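Local coordinates for protein ricin B lectin (Clostridium thermocellum, PDB 3VSF) that acts as an exo-beta-1,3-galactanase, combining a family 43 glycoside hydrolase domain with a ricin-type beta-trefoil module that binds galactose, at residues H57-G62 with D308-A313; E75-S80 with G316-S321; N206-L211 with L228-Q233; V373-D378 with L396-Y401; A384-Q389 with G478-Q483. All coordinates share one frame; numbering follows the deposited sequence.

Interaction 1 (H57-G62 with D308-A313); sequences HAHGGG and DRWAGA
D308 points its carboxylate at the backbone of G60 while the six-membered end of the W310 indole comes up to the same peptide obliquely, with H59 CB against the indole. Both carboxylate oxygens share one donor: G60 N lies 3.0 Å from D308 OD2 and 3.3 Å from D308 OD1, and each bond is weak, one being bent and the other long. With CG beside its own backbone N (chi1 -60°), W310 directs its ring here, W310 CH2 lying 3.6 Å from G60 N and W310 CZ3 3.7 Å from H59 CB. One face of the indole also receives D308 CB, 3.5 Å above the plane and toward the rim, so acid and ring pack on each other as well as on G60. The far end of the indole is held elsewhere, NE1 donating a hydrogen bond to Q288 OE1. G60 is a corner of the type II turn A58 to G61, and its positive phi suits glycine. The contact is buried in the family 43 five-bladed beta-propeller: strand 61-66, paired with 69-77, begins one blade, and strand 301-309 runs between 288-296 and 322-330 in another.

Interaction 2 (E75-S80 with G316-S321); sequences EYRDDS and GKVNDS
R77 and V318 make the close-packed half of this blade-to-blade contact in the five-bladed propeller, where strand 69-77 meets the loop that joins strands 301-309 and 322-330. The R77 chain turns at chi2 (72°) and then runs out straight, which carries the guanidinium across the V318 side chain. V318 CG2 sits over one face of that flat group, 4.0 Å above the plane and toward its rim, while V318 CG1 comes 3.4 Å from R77 NH1. The charge is met twice: R77 NH1 forms a salt bridge with E75 OE2 at 2.7 Å, and NH2 forms another with E118. These acids hold the guanidinium in place while the valine packs against it. N319 covers the next part of the strand. Its amide end reaches the R77 carbonyl and the edge of the Y76 ring, the ring and amide planes standing 82° apart, and Y76 itself is tied at its hydroxyl to E102. Toward solvent the contact thins out quickly. K317, D79 and S80 are exposed, and K317 NZ stays 6.0 Å from D79 OD1. Here the chain at D78-S80 braces itself through an Asx turn: D78 OD2 accepts S80 N at 2.8 Å, and the donor arrives from above the carboxylate plane.

Interaction 3 (N206-L211 with L228-Q233); sequences NMDLHL and LFVGQQ
L209 and L228 sit opposite each other where two antiparallel neighbours of a propeller blade, strands 208-214 and 221-228, part company. L209 CB and L228 CB are 4.2 Å apart on one face of the sheet. L228 CD1 extends the patch to L211 CB at 4.3 Å. On the other flank L209 CD1 touches F229 CD2 at 4.1 Å, the two side chains meeting at a slant. L248 of strand 246-251, in the next blade, packs on L209, L228 and F229. Around this core the backbone takes over: L209 and L228 form a hydrogen-bonded pair, the L228 N to L209 O bond being 2.8 Å long and nearly straight. M207 and D208 form a classic beta bulge opposite A203 of the neighbouring strand 197-203, while 228-233 leaves its strand in a type II turn from F229 to Q232. M207 folds back on itself at chi2 (-65°) and again at chi3; its sulphur crosses the Q233 side chain obliquely, with SD 3.5 Å from Q233 OE1, and its methyl comes near the G231 carbonyl. The backbones stay joined here as Q233 N reaches M207 O at 3.2 Å. At the polar edge, where G231 is exposed, D208 accepts the turn amide: G231 N meets D208 OD1 at 2.7 Å, nearly in line with the C-O bond.

Interaction 4 (V373-D378 with L396-Y401); sequences VLDVLD and LSQQWY
L374 and W400 are brought together by their first torsions. In L374, CG lies opposite the backbone N (chi1 -158°); in W400, CG is tucked beside its own N (chi1 -55°), which swings the indole onto the 373-376 strand. The two side chains cross at about a right angle. L374 CD2 rests over one face of the indole, 4.1 Å above its plane and toward the rim. The ring edge does the polar work: W400 NE1 donates to L374 O at 3.2 Å, with a fairly straight 164° at the hydrogen. The oxygen lies close to the indole plane, yet the donor stands well above the plane of the carbonyl. Beyond it W400 CH2 reaches V376 CG2 at 4.2 Å. On the other side of the strand Q398 runs out extended between two residues, with V373 CG2 3.4 Å from its CD and D375 CB 3.7 Å from its CG. Carboxylate and amide planes are almost perpendicular. The amide itself is fixed by the loop that precedes it, NE2 bonding to T391 O and OE1 to N393 N. Q398, Q399 and W400 spell the Q-x-W motif of ricin-type beta-trefoil lectins, whose glutamine and tryptophan here pack the buried core of one trefoil repeat.

Interaction 5 (A384-Q389 with G478-Q483); sequences AAQIVQ and GGIIQQ
I481 lies across the strand that carries I387, and its side chain can be traced outward from CB. CB rests against the I387 carbonyl, 3.3 Å from I387 O, and also touches I387 CG2. The CG2 branch touches the same methyl, 4.1 Å from I387 CG2. CG1 turns along the neighbouring backbone, 3.6 Å from V388 C, and CD1 at the tip comes to Q389 N at 3.9 Å, with Q389 CB beside it. The isoleucine thus spans three residues of the opposite strand, and on its other sides it meets I468, V470 and L374. The backbones exchange bonds alongside: I481 N donates to I387 O at 3.0 Å, Q389 N to G479 O at 2.9 Å, and G478 N to Q389 O at 2.9 Å. I387 O has a second donor. The Q386 chain bends at chi2 (71°) and brings its amide back on its own strand, NE2 reaching I387 O at 3.0 Å from the face of the carbonyl opposite to I481 N. Q389 is held outside the pair, OE1 by S370 and NE2 by E476 O. Strands 385-390, 432-437 and 479-484 pair with one another in the hairpin triplet of the beta-trefoil. Three backbone bonds join two hairpins here, with isoleucine packing beside them, and I387 O takes one bond across the contact and one from its own strand, which satisfies a buried carbonyl from both faces.

The five contacts fall into two groups, one in each module. Interactions 1 and 2 have centres 9 Å apart and join the same two propeller blades; A311 O to G316 N, 2.8 Å, probably hydrogen-bonds them. Interaction 3 lies in another blade, its centre about 23 Å from that of interaction 1. In the trefoil, interactions 4 and 5 have centres 10 Å apart and share a hairpin, through the probable bond D375 N to V388 O of 2.8 Å. The groups are separated by 39 to 48 Å between centres. The galactose site, empty in this model, lies near the second group: the D422 side chain is about 7 Å from that of I387 and about 9 Å from that of W400.

Interaction 1 (H57-G62 with D308-A313)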
# COMPACT_ATOMS: atom_id res chain seq x y z
N HIS A 57 -4.08 -13.92 11.77
CA HIS A 57 -4.42 -14.59 10.52
C HIS A 57 -5.65 -13.97 9.86
O HIS A 57 -6.77 -14.48 10.00
CB HIS A 57 -4.64 -16.09 10.76
CG HIS A 57 -5.50 -16.40 11.95
ND1 HIS A 57 -6.82 -16.78 11.84
CD2 HIS A 57 -5.22 -16.39 13.27
CE1 HIS A 57 -7.32 -16.99 13.04
NE2 HIS A 57 -6.37 -16.76 13.93
N ALA A 58 -5.44 -12.87 9.15
CA ALA A 58 -6.52 -12.18 8.45
C ALA A 58 -6.12 -11.86 7.02
O ALA A 58 -6.10 -10.70 6.61
CB ALA A 58 -6.91 -10.91 9.20
N HIS A 59 -5.82 -12.90 6.25
CA HIS A 59 -5.34 -12.74 4.88
C HIS A 59 -6.44 -12.23 3.95
O HIS A 59 -7.62 -12.52 4.15
CB HIS A 59 -4.78 -14.07 4.37
CG HIS A 59 -3.80 -14.71 5.30
ND1 HIS A 59 -3.12 -13.99 6.27
CD2 HIS A 59 -3.39 -15.99 5.43
CE1 HIS A 59 -2.33 -14.81 6.95
NE2 HIS A 59 -2.48 -16.03 6.46
N GLY A 60 -6.04 -11.47 2.94
CA GLY A 60 -6.98 -10.86 2.01
C GLY A 60 -8.03 -10.06 2.74
O GLY A 60 -9.14 -9.87 2.24
N GLY A 61 -7.68 -9.58 3.93
CA GLY A 61 -8.64 -8.93 4.80
C GLY A 61 -9.00 -7.50 4.44
O GLY A 61 -8.66 -7.00 3.36
N GLY A 62 -9.70 -6.84 5.35
CA GLY A 62 -10.10 -5.46 5.19
C GLY A 62 -10.27 -4.83 6.56
O GLY A 62 -9.98 -5.46 7.58
N ASP A 308 -0.96 -8.11 1.01
CA ASP A 308 -0.63 -9.47 1.43
C ASP A 308 0.61 -9.97 0.71
O ASP A 308 0.68 -9.96 -0.51
CB ASP A 308 -1.80 -10.42 1.18
CG ASP A 308 -2.92 -10.26 2.20
OD1 ASP A 308 -2.79 -10.83 3.31
OD2 ASP A 308 -3.91 -9.57 1.90
N ARG A 309 1.60 -10.41 1.49
CA ARG A 309 2.76 -11.07 0.92
C ARG A 309 2.51 -12.57 0.93
O ARG A 309 2.95 -13.29 1.82
CB ARG A 309 4.02 -10.73 1.72
CG ARG A 309 5.29 -11.37 1.17
CD ARG A 309 6.53 -10.72 1.76
NE ARG A 309 6.64 -9.31 1.38
CZ ARG A 309 7.63 -8.51 1.75
NH1 ARG A 309 8.60 -8.97 2.52
NH2 ARG A 309 7.64 -7.24 1.35
N TRP A 310 1.76 -13.03 -0.07
CA TRP A 310 1.35 -14.42 -0.15
C TRP A 310 2.53 -15.39 -0.10
O TRP A 310 3.44 -15.32 -0.92
CB TRP A 310 0.51 -14.67 -1.41
CG TRP A 310 -0.72 -13.83 -1.47
CD1 TRP A 310 -0.96 -12.78 -2.31
CD2 TRP A 310 -1.89 -13.96 -0.65
NE1 TRP A 310 -2.21 -12.25 -2.07
CE2 TRP A 310 -2.80 -12.96 -1.06
CE3 TRP A 310 -2.26 -14.82 0.38
CZ2 TRP A 310 -4.05 -12.80 -0.46
CZ3 TRP A 310 -3.50 -14.67 0.97
CH2 TRP A 310 -4.38 -13.66 0.55
N ALA A 311 2.50 -16.30 0.87
CA ALA A 311 3.55 -17.28 1.04
C ALA A 311 3.63 -18.21 -0.17
O ALA A 311 4.63 -18.92 -0.35
CB ALA A 311 3.34 -18.08 2.31
N GLY A 312 2.59 -18.21 -0.99
CA GLY A 312 2.55 -19.03 -2.18
C GLY A 312 3.68 -18.71 -3.14
O GLY A 312 4.02 -19.52 -4.00
N ALA A 313 4.26 -17.53 -2.98
CA ALA A 313 5.36 -17.09 -3.82
C ALA A 313 6.58 -17.99 -3.63
O ALA A 313 7.31 -18.27 -4.58
CB ALA A 313 5.72 -15.64 -3.54

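Interaction 2 (E75-S80 with G316-S321)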
# COMPACT_ATOMS: atom_id res chain seq x y z
N GLU A 75 -9.58 -13.82 6.29
CA GLU A 75 -9.82 -15.26 6.27
C GLU A 75 -8.52 -16.05 6.35
O GLU A 75 -7.44 -15.50 6.17
CB GLU A 75 -10.62 -15.65 5.02
CG GLU A 75 -10.00 -15.20 3.71
CD GLU A 75 -8.80 -16.03 3.31
OE1 GLU A 75 -8.74 -17.22 3.68
OE2 GLU A 75 -7.91 -15.49 2.61
N TYR A 76 -8.64 -17.35 6.62
CA TYR A 76 -7.48 -18.22 6.70
C TYR A 76 -7.88 -19.68 6.49
O TYR A 76 -8.86 -20.15 7.06
CB TYR A 76 -6.78 -18.06 8.05
CG TYR A 76 -7.57 -18.58 9.23
CD1 TYR A 76 -7.14 -19.69 9.95
CD2 TYR A 76 -8.75 -17.96 9.62
CE1 TYR A 76 -7.87 -20.16 11.03
CE2 TYR A 76 -9.48 -18.43 10.69
CZ TYR A 76 -9.04 -19.53 11.40
OH TYR A 76 -9.76 -20.00 12.47
N ARG A 77 -7.11 -20.38 5.67
CA ARG A 77 -7.36 -21.79 5.39
C ARG A 77 -6.97 -22.69 6.56
O ARG A 77 -6.48 -22.20 7.59
CB ARG A 77 -6.62 -22.23 4.12
CG ARG A 77 -7.27 -21.79 2.82
CD ARG A 77 -7.12 -20.29 2.58
NE ARG A 77 -7.37 -19.95 1.18
CZ ARG A 77 -7.30 -18.73 0.67
NH1 ARG A 77 -6.98 -17.70 1.44
NH2 ARG A 77 -7.54 -18.53 -0.62
N ASP A 78 -7.18 -23.99 6.40
CA ASP A 78 -6.82 -24.97 7.43
C ASP A 78 -5.80 -25.98 6.91
O ASP A 78 -4.92 -25.63 6.12
CB ASP A 78 -8.07 -25.71 7.93
CG ASP A 78 -8.86 -26.35 6.81
OD1 ASP A 78 -10.04 -26.69 7.03
OD2 ASP A 78 -8.31 -26.51 5.70
N ASP A 79 -5.92 -27.23 7.35
CA ASP A 79 -5.01 -28.29 6.91
C ASP A 79 -5.29 -28.70 5.46
O ASP A 79 -4.38 -29.11 4.74
CB ASP A 79 -5.11 -29.51 7.83
CG ASP A 79 -4.46 -29.27 9.18
OD1 ASP A 79 -3.58 -28.39 9.27
OD2 ASP A 79 -4.83 -29.97 10.15
N SER A 80 -6.55 -28.58 5.05
CA SER A 80 -6.93 -28.94 3.69
C SER A 80 -7.00 -27.72 2.78
O SER A 80 -7.62 -27.76 1.72
CB SER A 80 -8.27 -29.69 3.69
OG SER A 80 -8.18 -30.89 4.44
N GLY A 316 4.84 -21.66 0.18
CA GLY A 316 4.31 -21.78 1.53
C GLY A 316 2.79 -21.84 1.55
O GLY A 316 2.13 -21.47 0.58
N LYS A 317 2.24 -22.32 2.66
CA LYS A 317 0.79 -22.38 2.82
C LYS A 317 0.23 -20.98 3.06
O LYS A 317 0.92 -20.11 3.58
CB LYS A 317 0.41 -23.31 3.97
CG LYS A 317 0.96 -22.89 5.33
CD LYS A 317 0.66 -23.94 6.39
CE LYS A 317 1.27 -23.55 7.73
NZ LYS A 317 1.08 -24.61 8.76
N VAL A 318 -1.02 -20.78 2.67
CA VAL A 318 -1.66 -19.47 2.78
C VAL A 318 -1.51 -18.86 4.17
O VAL A 318 -1.31 -17.66 4.31
CB VAL A 318 -3.16 -19.56 2.41
CG1 VAL A 318 -3.83 -18.21 2.62
CG2 VAL A 318 -3.33 -20.03 0.98
N ASN A 319 -1.61 -19.70 5.20
CA ASN A 319 -1.54 -19.23 6.58
C ASN A 319 -0.17 -18.65 6.95
O ASN A 319 -0.03 -17.98 7.98
CB ASN A 319 -1.92 -20.34 7.55
CG ASN A 319 -3.34 -20.83 7.34
OD1 ASN A 319 -4.29 -20.30 7.92
ND2 ASN A 319 -3.50 -21.86 6.51
N ASP A 320 0.83 -18.92 6.12
CA ASP A 320 2.18 -18.40 6.36
C ASP A 320 2.41 -17.08 5.63
O ASP A 320 3.55 -16.62 5.52
CB ASP A 320 3.23 -19.43 5.94
CG ASP A 320 3.23 -20.66 6.83
OD1 ASP A 320 2.84 -20.55 8.01
OD2 ASP A 320 3.63 -21.74 6.34
N SER A 321 1.33 -16.48 5.14
CA SER A 321 1.42 -15.21 4.43
C SER A 321 1.65 -14.05 5.39
O SER A 321 1.06 -14.00 6.47
CB SER A 321 0.16 -14.97 3.60
OG SER A 321 0.03 -15.94 2.58

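Interaction 3 (N206-L211 with L228-Q233)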
# COMPACT_ATOMS: atom_id res chain seq x y z
N ASN A 206 -12.26 -12.64 -14.89
CA ASN A 206 -11.31 -11.70 -14.31
C ASN A 206 -10.77 -10.69 -15.32
O ASN A 206 -9.79 -9.99 -15.04
CB ASN A 206 -10.15 -12.44 -13.64
CG ASN A 206 -10.61 -13.40 -12.55
OD1 ASN A 206 -11.70 -13.24 -11.99
ND2 ASN A 206 -9.78 -14.39 -12.24
N MET A 207 -11.41 -10.60 -16.48
CA MET A 207 -10.97 -9.69 -17.52
C MET A 207 -11.61 -8.31 -17.36
O MET A 207 -11.04 -7.30 -17.77
CB MET A 207 -11.30 -10.26 -18.91
CG MET A 207 -10.59 -11.57 -19.22
SD MET A 207 -8.80 -11.39 -19.32
CE MET A 207 -8.64 -10.14 -20.59
N ASP A 208 -12.80 -8.28 -16.78
CA ASP A 208 -13.52 -7.03 -16.58
C ASP A 208 -13.85 -6.80 -15.11
O ASP A 208 -14.04 -7.75 -14.35
CB ASP A 208 -14.81 -7.02 -17.41
CG ASP A 208 -14.57 -7.31 -18.88
OD1 ASP A 208 -13.44 -7.07 -19.35
OD2 ASP A 208 -15.51 -7.77 -19.56
N LEU A 209 -13.91 -5.54 -14.71
CA LEU A 209 -14.32 -5.18 -13.36
C LEU A 209 -15.76 -4.70 -13.37
O LEU A 209 -16.13 -3.82 -14.15
CB LEU A 209 -13.41 -4.10 -12.78
CG LEU A 209 -12.06 -4.54 -12.23
CD1 LEU A 209 -11.24 -3.34 -11.77
CD2 LEU A 209 -12.25 -5.52 -11.08
N HIS A 210 -16.58 -5.28 -12.49
CA HIS A 210 -17.97 -4.88 -12.38
C HIS A 210 -18.24 -4.14 -11.08
O HIS A 210 -17.95 -4.65 -9.99
CB HIS A 210 -18.90 -6.10 -12.50
CG HIS A 210 -19.13 -6.55 -13.90
ND1 HIS A 210 -19.94 -7.62 -14.22
CD2 HIS A 210 -18.65 -6.08 -15.08
CE1 HIS A 210 -19.96 -7.79 -15.53
NE2 HIS A 210 -19.19 -6.87 -16.08
N LEU A 211 -18.78 -2.93 -11.19
CA LEU A 211 -19.16 -2.15 -10.02
C LEU A 211 -20.67 -2.23 -9.83
O LEU A 211 -21.44 -1.65 -10.59
CB LEU A 211 -18.74 -0.69 -10.19
CG LEU A 211 -19.07 0.25 -9.03
CD1 LEU A 211 -18.39 -0.22 -7.75
CD2 LEU A 211 -18.69 1.68 -9.36
N LEU A 228 -15.74 -1.46 -15.56
CA LEU A 228 -14.50 -0.69 -15.49
C LEU A 228 -13.29 -1.47 -15.98
O LEU A 228 -13.06 -2.61 -15.57
CB LEU A 228 -14.27 -0.21 -14.06
CG LEU A 228 -15.42 0.56 -13.41
CD1 LEU A 228 -15.11 0.87 -11.96
CD2 LEU A 228 -15.71 1.84 -14.19
N PHE A 229 -12.51 -0.84 -16.86
CA PHE A 229 -11.26 -1.42 -17.34
C PHE A 229 -11.47 -2.77 -18.01
O PHE A 229 -10.91 -3.78 -17.59
CB PHE A 229 -10.27 -1.55 -16.18
CG PHE A 229 -10.05 -0.27 -15.42
CD1 PHE A 229 -10.06 0.95 -16.08
CD2 PHE A 229 -9.85 -0.29 -14.05
CE1 PHE A 229 -9.87 2.13 -15.39
CE2 PHE A 229 -9.66 0.89 -13.35
CZ PHE A 229 -9.67 2.10 -14.02
N VAL A 230 -12.29 -2.78 -19.06
CA VAL A 230 -12.63 -4.01 -19.76
C VAL A 230 -11.43 -4.58 -20.52
O VAL A 230 -10.68 -3.85 -21.17
CB VAL A 230 -13.80 -3.80 -20.74
CG1 VAL A 230 -15.05 -3.38 -19.98
CG2 VAL A 230 -13.44 -2.77 -21.79
N GLY A 231 -11.24 -5.90 -20.42
CA GLY A 231 -10.18 -6.58 -21.12
C GLY A 231 -8.79 -6.28 -20.60
O GLY A 231 -7.80 -6.76 -21.14
N GLN A 232 -8.72 -5.47 -19.55
CA GLN A 232 -7.43 -5.07 -18.99
C GLN A 232 -7.01 -5.97 -17.83
O GLN A 232 -5.87 -5.92 -17.36
CB GLN A 232 -7.47 -3.60 -18.56
CG GLN A 232 -7.71 -2.64 -19.73
CD GLN A 232 -7.87 -1.20 -19.29
OE1 GLN A 232 -7.78 -0.89 -18.10
NE2 GLN A 232 -8.11 -0.31 -20.24
N GLN A 233 -7.94 -6.81 -17.38
CA GLN A 233 -7.64 -7.87 -16.43
C GLN A 233 -7.02 -7.36 -15.12
O GLN A 233 -5.93 -7.76 -14.74
CB GLN A 233 -6.70 -8.89 -17.09
CG GLN A 233 -6.59 -10.22 -16.36
CD GLN A 233 -5.80 -11.25 -17.16
OE1 GLN A 233 -5.43 -11.01 -18.31
NE2 GLN A 233 -5.54 -12.40 -16.55

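Interaction 4 (V373-D378 with L396-Y401)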
# COMPACT_ATOMS: atom_id res chain seq x y z
N VAL A 373 26.83 22.52 1.27
CA VAL A 373 26.23 21.31 1.80
C VAL A 373 25.10 20.78 0.92
O VAL A 373 24.50 21.53 0.14
CB VAL A 373 25.68 21.53 3.23
CG1 VAL A 373 26.80 21.97 4.16
CG2 VAL A 373 24.56 22.56 3.20
N LEU A 374 24.82 19.49 1.04
CA LEU A 374 23.77 18.85 0.26
C LEU A 374 22.41 19.44 0.62
O LEU A 374 22.06 19.54 1.80
CB LEU A 374 23.77 17.34 0.49
CG LEU A 374 23.11 16.51 -0.61
CD1 LEU A 374 23.85 16.72 -1.92
CD2 LEU A 374 23.08 15.04 -0.24
N ASP A 375 21.65 19.83 -0.39
CA ASP A 375 20.39 20.52 -0.18
C ASP A 375 19.39 20.20 -1.29
O ASP A 375 19.74 19.55 -2.28
CB ASP A 375 20.63 22.04 -0.12
CG ASP A 375 19.40 22.82 0.29
OD1 ASP A 375 18.63 22.32 1.14
OD2 ASP A 375 19.19 23.93 -0.24
N VAL A 376 18.15 20.63 -1.11
CA VAL A 376 17.13 20.48 -2.14
C VAL A 376 16.84 21.83 -2.77
O VAL A 376 16.73 22.84 -2.07
CB VAL A 376 15.82 19.90 -1.56
CG1 VAL A 376 14.74 19.83 -2.63
CG2 VAL A 376 16.07 18.52 -0.96
N LEU A 377 16.73 21.86 -4.10
CA LEU A 377 16.47 23.10 -4.81
C LEU A 377 15.26 23.83 -4.25
O LEU A 377 14.18 23.26 -4.13
CB LEU A 377 16.29 22.84 -6.31
CG LEU A 377 16.01 24.08 -7.16
CD1 LEU A 377 17.08 25.14 -6.95
CD2 LEU A 377 15.89 23.71 -8.64
N ASP A 378 15.45 25.11 -3.92
CA ASP A 378 14.38 25.93 -3.36
C ASP A 378 13.79 25.32 -2.09
O ASP A 378 12.67 25.63 -1.71
CB ASP A 378 13.27 26.16 -4.39
CG ASP A 378 13.74 26.99 -5.57
OD1 ASP A 378 14.59 27.89 -5.37
OD2 ASP A 378 13.26 26.75 -6.70
N LEU A 396 16.26 23.15 7.33
CA LEU A 396 15.77 21.77 7.35
C LEU A 396 16.17 21.00 6.10
O LEU A 396 16.62 19.85 6.19
CB LEU A 396 14.24 21.76 7.49
CG LEU A 396 13.68 22.00 8.90
CD1 LEU A 396 12.17 22.10 8.86
CD2 LEU A 396 14.13 20.90 9.85
N SER A 397 16.02 21.62 4.94
CA SER A 397 16.31 20.97 3.66
C SER A 397 17.73 20.44 3.59
O SER A 397 18.04 19.59 2.76
CB SER A 397 16.06 21.94 2.51
OG SER A 397 14.73 22.45 2.54
N GLN A 398 18.60 20.93 4.47
CA GLN A 398 20.00 20.55 4.45
C GLN A 398 20.33 19.51 5.53
O GLN A 398 21.49 19.25 5.82
CB GLN A 398 20.89 21.78 4.62
CG GLN A 398 20.70 22.83 3.54
CD GLN A 398 21.58 24.05 3.75
OE1 GLN A 398 22.14 24.25 4.83
NE2 GLN A 398 21.71 24.87 2.72
N GLN A 399 19.29 18.92 6.11
CA GLN A 399 19.47 17.91 7.14
C GLN A 399 19.00 16.55 6.63
O GLN A 399 17.97 16.44 5.97
CB GLN A 399 18.71 18.30 8.41
CG GLN A 399 19.01 19.72 8.88
CD GLN A 399 18.30 20.07 10.17
OE1 GLN A 399 18.08 19.22 11.03
NE2 GLN A 399 17.92 21.34 10.31
N TRP A 400 19.77 15.50 6.94
CA TRP A 400 19.51 14.18 6.37
C TRP A 400 19.63 13.06 7.39
O TRP A 400 20.56 13.04 8.21
CB TRP A 400 20.45 13.92 5.20
CG TRP A 400 20.40 14.98 4.14
CD1 TRP A 400 21.03 16.19 4.16
CD2 TRP A 400 19.69 14.92 2.90
NE1 TRP A 400 20.75 16.89 3.01
CE2 TRP A 400 19.93 16.13 2.22
CE3 TRP A 400 18.87 13.96 2.29
CZ2 TRP A 400 19.38 16.41 0.97
CZ3 TRP A 400 18.33 14.24 1.05
CH2 TRP A 400 18.58 15.46 0.40
N TYR A 401 18.70 12.11 7.35
CA TYR A 401 18.77 10.91 8.16
C TYR A 401 19.58 9.84 7.43
O TYR A 401 19.75 9.92 6.21
CB TYR A 401 17.38 10.35 8.45
CG TYR A 401 16.48 11.26 9.25
CD1 TYR A 401 16.73 11.52 10.59
CD2 TYR A 401 15.36 11.85 8.67
CE1 TYR A 401 15.90 12.35 11.32
CE2 TYR A 401 14.53 12.67 9.40
CZ TYR A 401 14.80 12.92 10.72
OH TYR A 401 13.98 13.75 11.45

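Interaction 5 (A384-Q389 with G478-Q483)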
# COMPACT_ATOMS: atom_id res chain seq x y z
N ALA A 384 10.64 14.34 -6.74
CA ALA A 384 11.56 14.45 -7.86
C ALA A 384 12.25 15.81 -7.93
O ALA A 384 12.79 16.19 -8.97
CB ALA A 384 10.85 14.14 -9.18
N ALA A 385 12.24 16.54 -6.82
CA ALA A 385 12.90 17.84 -6.76
C ALA A 385 14.41 17.68 -6.93
O ALA A 385 15.01 16.75 -6.40
CB ALA A 385 12.59 18.54 -5.44
N GLN A 386 15.01 18.60 -7.68
CA GLN A 386 16.44 18.54 -7.98
C GLN A 386 17.29 18.75 -6.73
O GLN A 386 17.00 19.62 -5.90
CB GLN A 386 16.81 19.59 -9.03
CG GLN A 386 18.30 19.72 -9.29
CD GLN A 386 18.87 18.52 -10.02
OE1 GLN A 386 18.36 18.12 -11.06
NE2 GLN A 386 19.94 17.95 -9.48
N ILE A 387 18.34 17.95 -6.59
CA ILE A 387 19.27 18.09 -5.48
C ILE A 387 20.42 19.02 -5.85
O ILE A 387 21.09 18.82 -6.87
CB ILE A 387 19.85 16.72 -5.05
CG1 ILE A 387 18.73 15.80 -4.56
CG2 ILE A 387 20.89 16.90 -3.96
CD1 ILE A 387 17.98 16.33 -3.36
N VAL A 388 20.65 20.03 -5.03
CA VAL A 388 21.70 21.00 -5.29
C VAL A 388 22.55 21.24 -4.04
O VAL A 388 22.15 20.89 -2.93
CB VAL A 388 21.12 22.35 -5.75
CG1 VAL A 388 20.32 22.18 -7.03
CG2 VAL A 388 20.25 22.95 -4.65
N GLN A 389 23.72 21.84 -4.23
CA GLN A 389 24.56 22.25 -3.11
C GLN A 389 24.21 23.68 -2.73
O GLN A 389 23.90 24.51 -3.60
CB GLN A 389 26.04 22.14 -3.47
CG GLN A 389 26.52 23.19 -4.46
CD GLN A 389 28.03 23.23 -4.59
OE1 GLN A 389 28.73 22.40 -4.01
NE2 GLN A 389 28.54 24.19 -5.35
N GLY A 478 23.39 26.53 -5.66
CA GLY A 478 22.54 25.98 -6.69
C GLY A 478 23.26 25.00 -7.60
O GLY A 478 22.70 24.54 -8.59
N GLY A 479 24.50 24.69 -7.26
CA GLY A 479 25.28 23.74 -8.02
C GLY A 479 24.59 22.39 -8.09
O GLY A 479 24.23 21.82 -7.06
N ILE A 480 24.40 21.88 -9.30
CA ILE A 480 23.69 20.63 -9.50
C ILE A 480 24.45 19.44 -8.93
O ILE A 480 25.63 19.25 -9.24
CB ILE A 480 23.40 20.36 -10.99
CG1 ILE A 480 22.40 21.38 -11.54
CG2 ILE A 480 22.86 18.95 -11.18
CD1 ILE A 480 23.00 22.74 -11.83
N ILE A 481 23.79 18.66 -8.09
CA ILE A 481 24.36 17.43 -7.56
C ILE A 481 24.03 16.28 -8.49
O ILE A 481 22.86 16.06 -8.84
CB ILE A 481 23.85 17.11 -6.15
CG1 ILE A 481 24.20 18.26 -5.19
CG2 ILE A 481 24.44 15.81 -5.65
CD1 ILE A 481 25.68 18.54 -5.10
N GLN A 482 25.05 15.53 -8.91
CA GLN A 482 24.86 14.49 -9.91
C GLN A 482 25.59 13.20 -9.56
O GLN A 482 26.06 13.01 -8.44
CB GLN A 482 25.35 14.99 -11.27
CG GLN A 482 26.85 15.23 -11.33
CD GLN A 482 27.31 15.77 -12.67
OE1 GLN A 482 26.51 16.23 -13.48
NE2 GLN A 482 28.62 15.70 -12.92
N GLN A 483 25.67 12.32 -10.55
CA GLN A 483 26.33 11.03 -10.41
C GLN A 483 27.51 11.00 -11.37
O GLN A 483 27.38 11.41 -12.53
CB GLN A 483 25.33 9.92 -10.76
CG GLN A 483 25.82 8.51 -10.51
CD GLN A 483 24.81 7.48 -10.98
OE1 GLN A 483 24.37 6.63 -10.20
NE2 GLN A 483 24.45 7.53 -12.25